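Long-range contacts in LPXTG-motif cell wall anchor domain protein (Mobiluncus mulieris, PDB 5U5O), which probably acts as a cell-wall-anchored adhesin, this piece of a giant surface protein carrying Ig-like domains with intramolecular disulfide, isopeptide and ester cross-links: residues D25-K30 against V103-L108; G48-Q53 against L120-Q125; N111-D116 against G221-D226; K115-L120 against S161-P166. One frame throughout, in Å; residues are numbered along the deposited sequence. Where two conformers were deposited one is given.

Interaction 1: residues D25-K30 against V103-L108; sequences DAFTIK and VKREDL
The start of strand 26-36 lies antiparallel to the end of strand 94-104, just where that strand turns into helix 105-109. The tight part is the F27–V103 hydrogen-bonded pair. F27 N gives its hydrogen to V103 O at 2.8 Å, in the plane of that carbonyl. V103 N returns a bond to F27 O at 2.9 Å, nearly along the C=O axis. Both side chains of this pair lie on the buried face. There V103 CG1 meets I29 CD1 at 3.9 Å, and L50 of strand 43-52 packs on both residues. The ring of F27 also meets the ring of F17. Its edge is flanked by R105, whose CD touches F27 CE2 at 3.7 Å. R105 has CG anti to the backbone N (chi1 -164°), so its aliphatic chain runs alongside the phenyl ring, pointing the same way. The guanidinium plane stands 88° to the ring. R105 NE bonds to K24 O and R105 NH2 to V19 O.

The loose side faces solvent, around D25, K104 and E106. One firm bond reaches it: R105 N gives a nearly straight bond to D25 O at 2.8 Å, from 47° above the carbonyl plane. A water also donates to D25 O and accepts from E106 N, so one carbonyl serves the helix start twice. K104 lies on the other face with A26, and K104 NZ reaches D107 OD2 in a long salt bridge at 4.0 Å. Such an inner antiparallel pair, one face buried and the other partly open to solvent, belongs to a sheet of an Ig-like beta sandwich.

Interaction 2: residues G48-Q53 against L120-Q125; sequences GQLYEQ and LVVYEQ
Strands 43-52 and 118-127 run antiparallel here, joined by four backbone hydrogen bonds at the Q49–Y123 and Y51–V121 pairs. Each face has its own fit of bumps and hollows.

On the face of Q49, Y51 and Y123, one tyrosine pushes into the other. The edge of Y51 meets the face of Y123 in an edge-to-face stack, with centroids 5.2 Å apart and planes at 66°. Y51 CD2 lies over the Y123 face toward its rim, and Y51 CE2 is 3.8 Å from Y123 CD2. Beyond the tyrosines, Q49 and Q125 both bend at chi2 and bring their amides nearly coplanar. Q49 NE2 bonds to Q125 OE1 at 2.9 Å, and Q125 NE2 bonds to Q49 OE1 at 2.9 Å. Both bonds land on lone pairs, so the amides close a nearly flat ring of two bonds. N153 takes a further bond from Q125 NE2.

On the opposite face, the L50 methyl CD1 fills the notch between V122 CG2 (3.9 Å) and L120 CB (4.1 Å). G48 has no side chain, and the bent E124 occupies that place, with E124 OE1 3.3 Å from G48 CA. E124 OE1 also lies close to D31 OD2, so one of these acids may be protonated. At the far end L120 CD2 lies 3.9 Å from E52 CA. I29, L101 and V103 of the other sheet pack against this face. This is an inner strand pair of one sheet in a two-sheet Ig-like sandwich.

Interaction 3: residues N111-D116 against G221-D226; sequences NQVVKD and GIPLGD
The backbones do not pair: the loop 111-116 passes a type II turn, P223 to D226, with V113 opposite G225 and K115 opposite P223. G225 takes the positive phi (92°) of the third turn position, and D226 N closes the turn on P223 O at 3.1 Å.

V113 carries the contact. Its CG1 stands anti to the backbone N (chi1 174°) and presses against P223 CB at 3.3 Å, tighter than usual van der Waals contact. V113 CG1 also meets L224 O. V113 CG2 rests on the carbonyls of L224 and G225, 3.6 Å from G225 O. P223 CG lies more loosely beside K115, 4.1 Å from K115 CA. V114 turns elsewhere and packs on P166.

Two waters bridge the polar backbone. One donates to V114 O at 2.8 Å and accepts from L224 N. The other accepts from V114 N and donates to L224 O at 2.7 Å. They link both backbone polar atoms of V114 to those of L224, where strands would bond directly. At this point the T-Q ester bond domain and the DUF5979 domain thus meet through one apolar touch and two bridging waters, with no direct hydrogen bond.

Interaction 4: residues K115-L120 against S161-P166; sequences KDDIAL and SITAEP
D117 has CG anti to its carbonyl carbon (chi1 -73°), T163 has CG2 anti to its backbone N, and E165 runs extended beyond CG. These torsions gather the three side chains at the mouth of the strand pair. T163 CG2 sits 3.7 Å from D117 CB. D117 and E165 lie side by side and point the same way, their carboxylate planes 12° apart. D117 OD2 and E165 OE2 come within 4.6 Å. This may slightly raise the proton affinity of one of them, though solvent should screen it. The other oxygen, D117 OD1, rests 3.4 Å from P166 CD. P166 CG also lies 3.6 Å from D116 O, so the ring sits beside that backbone.

Beyond this exposed end, I118 N bonds to A164 O at 2.8 Å, almost straight at 176°, and A164 N bonds back to I118 O. Two residues on, past the non-hydrogen-bonded A119–T163 pair, L120 N bonds to I162 O at 2.8 Å, and I162 N answers to L120 O. On the inner face the small A164 lets I118 settle close, with I118 CB 4.0 Å from A164 CB. L120 CB and I162 CB meet at 4.2 Å, while I162 CG1 turns off toward I29.

Strand 16-18 flanks strand 150-178: T163 and E165 both bond to its F17, T163 also to K15 and E165 to V19. Strand 43-52 flanks strand 118-127, and A119 bonds to Q53 just past its end. I118 CD1 packs on L108 O of helix 105-109, and P166 on V114 of the loop before strand 118-127.

Overall arrangement
Interactions 1, 2 and 4 lie in the T-Q ester bond domain; interaction 3 reaches across to the DUF5979 domain. Interaction 2 is the most buried. Interactions 1, 3 and 4 are partly exposed. Interactions 2 and 4 share strand 118-127 and L120, so 43-52, 118-127 and 150-178 are neighbours in one sheet. Interaction 1 belongs to the facing sheet, and its I29 and V103 pack on L50 between the layers. Direct backbone bonds hold these three. Interaction 3, which shares K115 and D116 with interaction 4, relies on one valine and bridging waters. Strand 150-178 also runs on toward the second domain.

Interaction 1: residues D25-K30 against V103-L108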
loop_
_atom_site.group_PDB
_atom_site.type_symbol
_atom_site.label_atom_id
_atom_site.label_comp_id
_atom_site.label_asym_id
_atom_site.label_seq_id
_atom_site.Cartn_x
_atom_site.Cartn_y
_atom_site.Cartn_z
ATOM N N ASP A 25 -5.486 7.637 -11.338
ATOM C CA ASP A 25 -4.107 8.063 -11.660
ATOM C C ASP A 25 -3.462 8.994 -10.627
ATOM O O ASP A 25 -2.247 9.192 -10.666
ATOM C CB ASP A 25 -4.026 8.657 -13.078
ATOM C CG ASP A 25 -4.728 10.002 -13.204
ATOM O OD1 ASP A 25 -5.629 10.300 -12.389
ATOM O OD2 ASP A 25 -4.386 10.755 -14.142
ATOM N N ALA A 26 -4.267 9.563 -9.729
ATOM C CA ALA A 26 -3.780 10.458 -8.679
ATOM C C ALA A 26 -4.720 10.415 -7.508
ATOM O O ALA A 26 -5.876 10.013 -7.636
ATOM C CB ALA A 26 -3.684 11.881 -9.204
ATOM N N PHE A 27 -4.212 10.855 -6.365
ATOM C CA PHE A 27 -5.002 10.963 -5.157
ATOM C C PHE A 27 -4.805 12.338 -4.565
ATOM O O PHE A 27 -3.722 12.904 -4.665
ATOM C CB PHE A 27 -4.562 9.935 -4.132
ATOM C CG PHE A 27 -4.850 8.539 -4.560
ATOM C CD1 PHE A 27 -6.091 7.962 -4.304
ATOM C CD2 PHE A 27 -3.894 7.812 -5.226
ATOM C CE1 PHE A 27 -6.369 6.668 -4.705
ATOM C CE2 PHE A 27 -4.164 6.516 -5.639
ATOM C CZ PHE A 27 -5.404 5.945 -5.371
ATOM N N THR A 28 -5.871 12.863 -3.983
ATOM C CA THR A 28 -5.829 14.178 -3.378
ATOM C C THR A 28 -5.934 14.036 -1.874
ATOM O O THR A 28 -6.929 13.522 -1.350
ATOM C CB THR A 28 -6.962 15.073 -3.876
ATOM O OG1 THR A 28 -6.805 15.276 -5.284
ATOM C CG2 THR A 28 -6.924 16.437 -3.178
ATOM N N ILE A 29 -4.876 14.476 -1.194
ATOM C CA ILE A 29 -4.860 14.589 0.262
ATOM C C ILE A 29 -5.442 15.970 0.612
ATOM O O ILE A 29 -4.907 17.004 0.183
ATOM C CB ILE A 29 -3.444 14.371 0.820
ATOM C CG1 ILE A 29 -3.010 12.900 0.741
ATOM C CG2 ILE A 29 -3.385 14.780 2.290
ATOM C CD1 ILE A 29 -2.882 12.304 -0.649
ATOM N N LYS A 30 -6.577 15.971 1.308
ATOM C CA LYS A 30 -7.104 17.184 1.929
ATOM C C LYS A 30 -6.285 17.478 3.194
ATOM O O LYS A 30 -6.269 16.696 4.148
ATOM C CB LYS A 30 -8.562 17.012 2.300
ATOM C CG LYS A 30 -9.222 18.301 2.767
ATOM C CD LYS A 30 -10.572 17.976 3.349
ATOM C CE LYS A 30 -11.360 19.217 3.682
ATOM N NZ LYS A 30 -12.760 18.866 4.044
ATOM N N VAL A 103 -1.062 13.703 -5.320
ATOM C CA VAL A 103 0.042 12.805 -5.632
ATOM C C VAL A 103 -0.363 11.847 -6.750
ATOM O O VAL A 103 -1.453 11.262 -6.731
ATOM C CB VAL A 103 0.545 12.059 -4.361
ATOM C CG1 VAL A 103 -0.569 11.310 -3.646
ATOM C CG2 VAL A 103 1.718 11.150 -4.679
ATOM N N LYS A 104 0.529 11.700 -7.725
ATOM C CA LYS A 104 0.334 10.749 -8.810
ATOM C C LYS A 104 0.507 9.335 -8.274
ATOM O O LYS A 104 1.459 9.060 -7.553
ATOM C CB LYS A 104 1.330 10.998 -9.942
ATOM C CG LYS A 104 1.127 12.329 -10.653
ATOM C CD LYS A 104 2.075 12.496 -11.834
ATOM C CE LYS A 104 3.528 12.574 -11.384
ATOM N NZ LYS A 104 4.442 13.061 -12.451
ATOM N N ARG A 105 -0.403 8.438 -8.642
ATOM C CA ARG A 105 -0.338 7.055 -8.168
ATOM C C ARG A 105 1.009 6.412 -8.493
ATOM O O ARG A 105 1.555 5.684 -7.665
ATOM C CB ARG A 105 -1.486 6.211 -8.726
ATOM C CG ARG A 105 -1.689 4.893 -7.984
ATOM C CD ARG A 105 -3.027 4.254 -8.340
ATOM N NE ARG A 105 -2.976 3.596 -9.638
ATOM C CZ ARG A 105 -2.403 2.417 -9.879
ATOM N NH1 ARG A 105 -2.421 1.928 -11.112
ATOM N NH2 ARG A 105 -1.809 1.717 -8.913
ATOM N N GLU A 106 1.552 6.709 -9.678
ATOM C CA GLU A 106 2.849 6.145 -10.088
ATOM C C GLU A 106 4.053 6.651 -9.280
ATOM O O GLU A 106 5.068 5.965 -9.204
ATOM C CB GLU A 106 3.095 6.331 -11.593
ATOM C CG GLU A 106 3.297 7.766 -12.070
ATOM C CD GLU A 106 3.842 7.871 -13.487
ATOM O OE1 GLU A 106 4.080 6.831 -14.150
ATOM O OE2 GLU A 106 4.037 9.016 -13.938
ATOM N N ASP A 107 3.948 7.840 -8.680
ATOM C CA ASP A 107 4.982 8.322 -7.749
ATOM C C ASP A 107 4.978 7.582 -6.412
ATOM O O ASP A 107 5.958 7.655 -5.666
ATOM C CB ASP A 107 4.844 9.831 -7.510
ATOM C CG ASP A 107 5.204 10.654 -8.733
ATOM O OD1 ASP A 107 5.685 10.085 -9.737
ATOM O OD2 ASP A 107 5.012 11.879 -8.684
ATOM N N LEU A 108 3.880 6.897 -6.101
ATOM C CA LEU A 108 3.804 6.005 -4.942
ATOM C C LEU A 108 4.222 4.577 -5.281
ATOM O O LEU A 108 5.011 3.963 -4.565
ATOM C CB LEU A 108 2.386 6.020 -4.356
ATOM C CG LEU A 108 1.922 7.375 -3.804
ATOM C CD1 LEU A 108 0.440 7.331 -3.468
ATOM C CD2 LEU A 108 2.741 7.773 -2.587
HETATM O O HOH W 1 -0.147 7.808 -11.784
#

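Interaction 2: residues G48-Q53 against L120-Q125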
loop_
_atom_site.group_PDB
_atom_site.type_symbol
_atom_site.label_atom_id
_atom_site.label_comp_id
_atom_site.label_asym_id
_atom_site.label_seq_id
_atom_site.Cartn_x
_atom_site.Cartn_y
_atom_site.Cartn_z
ATOM N N GLY A 48 2.270 23.472 2.614
ATOM C CA GLY A 48 2.190 22.072 2.966
ATOM C C GLY A 48 3.000 21.219 1.999
ATOM O O GLY A 48 3.132 21.561 0.808
ATOM N N GLN A 49 3.513 20.103 2.506
ATOM C CA GLN A 49 4.202 19.096 1.699
ATOM C C GLN A 49 3.783 17.722 2.150
ATOM O O GLN A 49 3.570 17.482 3.331
ATOM C CB GLN A 49 5.727 19.201 1.786
ATOM C CG GLN A 49 6.289 20.586 1.561
ATOM C CD GLN A 49 6.228 21.464 2.806
ATOM O OE1 GLN A 49 6.468 21.003 3.936
ATOM N NE2 GLN A 49 5.907 22.737 2.609
ATOM N N LEU A 50 3.706 16.814 1.178
ATOM C CA LEU A 50 3.407 15.413 1.413
ATOM C C LEU A 50 4.664 14.581 1.199
ATOM O O LEU A 50 5.326 14.710 0.161
ATOM C CB LEU A 50 2.330 14.946 0.417
ATOM C CG LEU A 50 1.807 13.536 0.642
ATOM C CD1 LEU A 50 1.012 13.415 1.924
ATOM C CD2 LEU A 50 0.951 13.136 -0.558
ATOM N N TYR A 51 4.966 13.712 2.164
ATOM C CA TYR A 51 6.137 12.844 2.115
ATOM C C TYR A 51 5.776 11.413 2.459
ATOM O O TYR A 51 4.848 11.176 3.229
ATOM C CB TYR A 51 7.144 13.273 3.179
ATOM C CG TYR A 51 7.767 14.626 3.005
ATOM C CD1 TYR A 51 8.832 14.810 2.137
ATOM C CD2 TYR A 51 7.342 15.720 3.780
ATOM C CE1 TYR A 51 9.441 16.045 2.002
ATOM C CE2 TYR A 51 7.946 16.963 3.648
ATOM C CZ TYR A 51 8.991 17.116 2.756
ATOM O OH TYR A 51 9.612 18.316 2.579
ATOM N N GLU A 52 6.531 10.465 1.915
ATOM C CA GLU A 52 6.586 9.130 2.496
ATOM C C GLU A 52 7.354 9.264 3.828
ATOM O O GLU A 52 8.346 10.013 3.921
ATOM C CB GLU A 52 7.215 8.119 1.520
ATOM C CG GLU A 52 7.246 6.684 2.031
ATOM C CD GLU A 52 8.420 6.390 2.946
ATOM O OE1 GLU A 52 9.536 6.886 2.682
ATOM O OE2 GLU A 52 8.225 5.675 3.948
ATOM N N GLN A 53 6.864 8.567 4.855
ATOM C CA GLN A 53 7.285 8.802 6.242
ATOM C C GLN A 53 8.785 8.641 6.489
ATOM O O GLN A 53 9.372 9.450 7.204
ATOM C CB GLN A 53 6.501 7.913 7.206
ATOM C CG GLN A 53 6.754 8.218 8.679
ATOM C CD GLN A 53 6.079 7.223 9.598
ATOM O OE1 GLN A 53 6.086 6.019 9.334
ATOM N NE2 GLN A 53 5.505 7.716 10.694
ATOM N N LEU A 120 2.371 7.773 4.666
ATOM C CA LEU A 120 2.559 9.169 4.261
ATOM C C LEU A 120 2.311 10.142 5.409
ATOM O O LEU A 120 1.555 9.850 6.326
ATOM C CB LEU A 120 1.604 9.516 3.120
ATOM C CG LEU A 120 1.607 8.560 1.929
ATOM C CD1 LEU A 120 0.587 8.989 0.882
ATOM C CD2 LEU A 120 2.980 8.478 1.284
ATOM N N VAL A 121 2.866 11.335 5.276
ATOM C CA VAL A 121 2.660 12.364 6.291
ATOM C C VAL A 121 2.747 13.746 5.652
ATOM O O VAL A 121 3.563 13.976 4.767
ATOM C CB VAL A 121 3.643 12.177 7.484
ATOM C CG1 VAL A 121 5.084 12.370 7.023
ATOM C CG2 VAL A 121 3.282 13.085 8.660
ATOM N N VAL A 122 1.904 14.650 6.152
ATOM C CA VAL A 122 1.852 16.053 5.741
ATOM C C VAL A 122 2.653 16.900 6.747
ATOM O O VAL A 122 2.537 16.709 7.974
ATOM C CB VAL A 122 0.411 16.554 5.749
ATOM C CG1 VAL A 122 0.328 18.062 5.547
ATOM C CG2 VAL A 122 -0.359 15.828 4.660
ATOM N N TYR A 123 3.513 17.764 6.219
ATOM C CA TYR A 123 4.244 18.799 6.974
ATOM C C TYR A 123 3.624 20.131 6.588
ATOM O O TYR A 123 3.132 20.298 5.464
ATOM C CB TYR A 123 5.704 18.758 6.544
ATOM C CG TYR A 123 6.574 17.725 7.261
ATOM C CD1 TYR A 123 6.042 16.571 7.853
ATOM C CD2 TYR A 123 7.953 17.936 7.369
ATOM C CE1 TYR A 123 6.858 15.659 8.518
ATOM C CE2 TYR A 123 8.769 17.026 8.025
ATOM C CZ TYR A 123 8.219 15.895 8.596
ATOM O OH TYR A 123 9.047 15.008 9.243
ATOM N N GLU A 124 3.651 21.099 7.520
ATOM C CA GLU A 124 3.051 22.422 7.283
ATOM C C GLU A 124 3.908 23.501 7.929
ATOM O O GLU A 124 4.510 23.283 9.008
ATOM C CB GLU A 124 1.640 22.514 7.872
ATOM C CG GLU A 124 0.801 23.671 7.340
ATOM C CD GLU A 124 0.188 23.377 5.971
ATOM O OE1 GLU A 124 0.174 22.200 5.538
ATOM O OE2 GLU A 124 -0.240 24.342 5.317
ATOM N N GLN A 125 3.997 24.647 7.273
ATOM C CA GLN A 125 4.649 25.819 7.873
ATOM C C GLN A 125 3.755 27.032 7.740
ATOM O O GLN A 125 2.989 27.187 6.750
ATOM C CB GLN A 125 6.015 26.089 7.245
ATOM C CG GLN A 125 6.946 24.879 7.210
ATOM C CD GLN A 125 6.636 23.942 6.031
ATOM O OE1 GLN A 125 6.419 24.403 4.918
ATOM N NE2 GLN A 125 6.584 22.635 6.289
#

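Interaction 3: residues N111-D116 against G221-D226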
loop_
_atom_site.group_PDB
_atom_site.type_symbol
_atom_site.label_atom_id
_atom_site.label_comp_id
_atom_site.label_asym_id
_atom_site.label_seq_id
_atom_site.Cartn_x
_atom_site.Cartn_y
_atom_site.Cartn_z
ATOM N N ASN A 111 5.453 2.242 -10.503
ATOM C CA ASN A 111 5.055 1.198 -11.463
ATOM C C ASN A 111 5.612 -0.210 -11.172
ATOM O O ASN A 111 5.883 -0.986 -12.101
ATOM C CB ASN A 111 5.387 1.645 -12.892
ATOM C CG ASN A 111 4.716 2.953 -13.257
ATOM O OD1 ASN A 111 5.375 3.925 -13.638
ATOM N ND2 ASN A 111 3.393 2.990 -13.141
ATOM N N GLN A 112 5.748 -0.521 -9.883
ATOM C CA GLN A 112 6.265 -1.799 -9.410
ATOM C C GLN A 112 5.264 -2.390 -8.433
ATOM O O GLN A 112 4.351 -1.696 -7.953
ATOM C CB GLN A 112 7.619 -1.599 -8.718
ATOM C CG GLN A 112 8.755 -1.249 -9.671
ATOM C CD GLN A 112 10.026 -0.784 -8.968
ATOM O OE1 GLN A 112 10.004 -0.384 -7.801
ATOM N NE2 GLN A 112 11.143 -0.821 -9.689
ATOM N N VAL A 113 5.455 -3.669 -8.125
ATOM C CA VAL A 113 4.593 -4.380 -7.175
ATOM C C VAL A 113 4.677 -3.663 -5.807
ATOM O O VAL A 113 5.754 -3.279 -5.384
ATOM C CB VAL A 113 5.005 -5.866 -7.071
ATOM C CG1 VAL A 113 4.230 -6.597 -5.987
ATOM C CG2 VAL A 113 4.803 -6.558 -8.408
ATOM N N VAL A 114 3.527 -3.461 -5.177
ATOM C CA VAL A 114 3.432 -2.861 -3.837
ATOM C C VAL A 114 3.213 -3.969 -2.798
ATOM O O VAL A 114 2.151 -4.598 -2.778
ATOM C CB VAL A 114 2.282 -1.839 -3.762
ATOM C CG1 VAL A 114 2.281 -1.133 -2.412
ATOM C CG2 VAL A 114 2.404 -0.805 -4.874
ATOM N N LYS A 115 4.224 -4.203 -1.957
ATOM C CA LYS A 115 4.220 -5.295 -0.968
ATOM C C LYS A 115 3.491 -4.949 0.331
ATOM O O LYS A 115 2.966 -5.817 1.009
ATOM C CB LYS A 115 5.666 -5.662 -0.581
ATOM C CG LYS A 115 6.580 -6.080 -1.721
ATOM C CD LYS A 115 7.992 -6.370 -1.217
ATOM C CE LYS A 115 8.828 -5.112 -1.035
ATOM N NZ LYS A 115 9.299 -4.543 -2.331
ATOM N N ASP A 116 3.505 -3.675 0.696
ATOM C CA ASP A 116 3.102 -3.240 2.041
ATOM C C ASP A 116 2.437 -1.880 1.974
ATOM O O ASP A 116 2.617 -1.143 1.013
ATOM C CB ASP A 116 4.330 -3.121 2.964
ATOM C CG ASP A 116 4.982 -4.453 3.273
ATOM O OD1 ASP A 116 4.341 -5.291 3.951
ATOM O OD2 ASP A 116 6.153 -4.644 2.869
ATOM N N GLY A 221 -3.004 -13.042 0.560
ATOM C CA GLY A 221 -2.123 -11.886 0.806
ATOM C C GLY A 221 -0.942 -11.748 -0.136
ATOM O O GLY A 221 0.147 -11.312 0.260
ATOM N N ILE A 222 -1.163 -12.125 -1.394
ATOM C CA ILE A 222 -0.110 -12.055 -2.395
ATOM C C ILE A 222 -0.161 -10.666 -3.054
ATOM O O ILE A 222 -1.212 -10.287 -3.589
ATOM C CB ILE A 222 -0.246 -13.172 -3.457
ATOM C CG1 ILE A 222 -0.218 -14.538 -2.751
ATOM C CG2 ILE A 222 0.897 -13.045 -4.440
ATOM C CD1 ILE A 222 -0.498 -15.725 -3.669
ATOM N N PRO A 223 0.970 -9.922 -3.065
ATOM C CA PRO A 223 1.006 -8.624 -3.744
ATOM C C PRO A 223 0.547 -8.729 -5.211
ATOM O O PRO A 223 0.890 -9.676 -5.910
ATOM C CB PRO A 223 2.483 -8.238 -3.667
ATOM C CG PRO A 223 2.974 -8.894 -2.426
ATOM C CD PRO A 223 2.249 -10.218 -2.404
ATOM N N LEU A 224 -0.225 -7.753 -5.659
ATOM C CA LEU A 224 -0.711 -7.709 -7.023
ATOM C C LEU A 224 0.453 -7.530 -7.994
ATOM O O LEU A 224 1.279 -6.630 -7.865
ATOM C CB LEU A 224 -1.736 -6.602 -7.155
ATOM C CG LEU A 224 -3.028 -6.858 -6.368
ATOM C CD1 LEU A 224 -3.908 -5.617 -6.422
ATOM C CD2 LEU A 224 -3.786 -8.083 -6.875
ATOM N N GLY A 225 0.526 -8.452 -8.953
ATOM C CA GLY A 225 1.641 -8.534 -9.880
ATOM C C GLY A 225 2.778 -9.440 -9.488
ATOM O O GLY A 225 3.795 -9.478 -10.182
ATOM N N ASP A 226 2.635 -10.165 -8.374
ATOM C CA ASP A 226 3.697 -11.034 -7.923
ATOM C C ASP A 226 3.833 -12.236 -8.861
ATOM O O ASP A 226 2.898 -12.619 -9.616
ATOM C CB ASP A 226 3.444 -11.518 -6.487
ATOM C CG ASP A 226 4.715 -11.781 -5.721
ATOM O OD1 ASP A 226 5.825 -11.807 -6.326
ATOM O OD2 ASP A 226 4.616 -11.942 -4.475
HETATM O O HOH W 2 -0.346 -5.347 -3.917
HETATM O O HOH W 3 0.944 -4.444 -6.318
#

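Interaction 4: residues K115-L120 against S161-P166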
loop_
_atom_site.group_PDB
_atom_site.type_symbol
_atom_site.label_atom_id
_atom_site.label_comp_id
_atom_site.label_asym_id
_atom_site.label_seq_id
_atom_site.Cartn_x
_atom_site.Cartn_y
_atom_site.Cartn_z
ATOM N N LYS A 115 4.224 -4.203 -1.957
ATOM C CA LYS A 115 4.220 -5.295 -0.968
ATOM C C LYS A 115 3.491 -4.949 0.331
ATOM O O LYS A 115 2.966 -5.817 1.009
ATOM C CB LYS A 115 5.666 -5.662 -0.581
ATOM C CG LYS A 115 6.580 -6.080 -1.721
ATOM C CD LYS A 115 7.992 -6.370 -1.217
ATOM C CE LYS A 115 8.828 -5.112 -1.035
ATOM N NZ LYS A 115 9.299 -4.543 -2.331
ATOM N N ASP A 116 3.505 -3.675 0.696
ATOM C CA ASP A 116 3.102 -3.240 2.041
ATOM C C ASP A 116 2.437 -1.880 1.974
ATOM O O ASP A 116 2.617 -1.143 1.013
ATOM C CB ASP A 116 4.330 -3.121 2.964
ATOM C CG ASP A 116 4.982 -4.453 3.273
ATOM O OD1 ASP A 116 4.341 -5.291 3.951
ATOM O OD2 ASP A 116 6.153 -4.644 2.869
ATOM N N ASP A 117 1.676 -1.555 3.014
ATOM C CA ASP A 117 1.195 -0.192 3.238
ATOM C C ASP A 117 2.345 0.802 3.094
ATOM O O ASP A 117 3.463 0.544 3.567
ATOM C CB ASP A 117 0.613 -0.056 4.651
ATOM C CG ASP A 117 -0.739 -0.745 4.824
ATOM O OD1 ASP A 117 -1.372 -1.135 3.824
ATOM O OD2 ASP A 117 -1.163 -0.888 5.992
ATOM N N ILE A 118 2.073 1.933 2.445
ATOM C CA ILE A 118 3.039 3.024 2.363
ATOM C C ILE A 118 2.544 4.128 3.305
ATOM O O ILE A 118 1.422 4.612 3.156
ATOM C CB ILE A 118 3.188 3.580 0.932
ATOM C CG1 ILE A 118 3.644 2.470 -0.020
ATOM C CG2 ILE A 118 4.182 4.748 0.901
ATOM C CD1 ILE A 118 3.334 2.753 -1.480
ATOM N N ALA A 119 3.363 4.466 4.298
ATOM C CA ALA A 119 3.026 5.526 5.248
ATOM C C ALA A 119 3.370 6.893 4.679
ATOM O O ALA A 119 4.519 7.150 4.278
ATOM C CB ALA A 119 3.743 5.326 6.578
ATOM N N LEU A 120 2.371 7.773 4.666
ATOM C CA LEU A 120 2.559 9.169 4.261
ATOM C C LEU A 120 2.311 10.142 5.409
ATOM O O LEU A 120 1.555 9.850 6.326
ATOM C CB LEU A 120 1.604 9.516 3.120
ATOM C CG LEU A 120 1.607 8.560 1.929
ATOM C CD1 LEU A 120 0.587 8.989 0.882
ATOM C CD2 LEU A 120 2.980 8.478 1.284
ATOM N N SER A 161 -1.025 11.875 9.251
ATOM C CA SER A 161 -0.710 10.618 8.578
ATOM C C SER A 161 -1.797 10.247 7.581
ATOM O O SER A 161 -2.978 10.524 7.805
ATOM C CB SER A 161 -0.545 9.499 9.607
ATOM O OG SER A 161 -1.792 9.133 10.162
ATOM N N ILE A 162 -1.372 9.591 6.500
ATOM C CA ILE A 162 -2.253 8.938 5.521
ATOM C C ILE A 162 -1.599 7.601 5.167
ATOM O O ILE A 162 -0.379 7.553 4.978
ATOM C CB ILE A 162 -2.403 9.771 4.208
ATOM C CG1 ILE A 162 -3.082 11.121 4.498
ATOM C CG2 ILE A 162 -3.165 9.012 3.125
ATOM C CD1 ILE A 162 -4.538 11.005 4.910
ATOM N N THR A 163 -2.402 6.543 5.033
ATOM C CA THR A 163 -1.876 5.241 4.614
ATOM C C THR A 163 -2.332 4.907 3.206
ATOM O O THR A 163 -3.522 4.842 2.952
ATOM C CB THR A 163 -2.310 4.128 5.571
ATOM O OG1 THR A 163 -1.985 4.520 6.892
ATOM C CG2 THR A 163 -1.570 2.841 5.281
ATOM N N ALA A 164 -1.361 4.714 2.324
ATOM C CA ALA A 164 -1.606 4.212 0.979
ATOM C C ALA A 164 -1.567 2.683 1.051
ATOM O O ALA A 164 -0.483 2.097 1.200
ATOM C CB ALA A 164 -0.538 4.754 0.049
ATOM N N GLU A 165 -2.754 2.063 0.995
ATOM C CA GLU A 165 -2.929 0.632 1.259
ATOM C C GLU A 165 -3.034 -0.154 -0.038
ATOM O O GLU A 165 -3.956 0.076 -0.835
ATOM C CB GLU A 165 -4.209 0.373 2.053
ATOM C CG GLU A 165 -4.201 0.974 3.442
ATOM C CD GLU A 165 -5.453 0.657 4.236
ATOM O OE1 GLU A 165 -6.509 0.340 3.650
ATOM O OE2 GLU A 165 -5.377 0.764 5.472
ATOM N N PRO A 166 -2.112 -1.109 -0.270
ATOM C CA PRO A 166 -2.309 -1.983 -1.433
ATOM C C PRO A 166 -3.366 -3.042 -1.156
ATOM O O PRO A 166 -3.589 -3.416 -0.008
ATOM C CB PRO A 166 -0.947 -2.646 -1.599
ATOM C CG PRO A 166 -0.408 -2.697 -0.214
ATOM C CD PRO A 166 -0.888 -1.455 0.481
#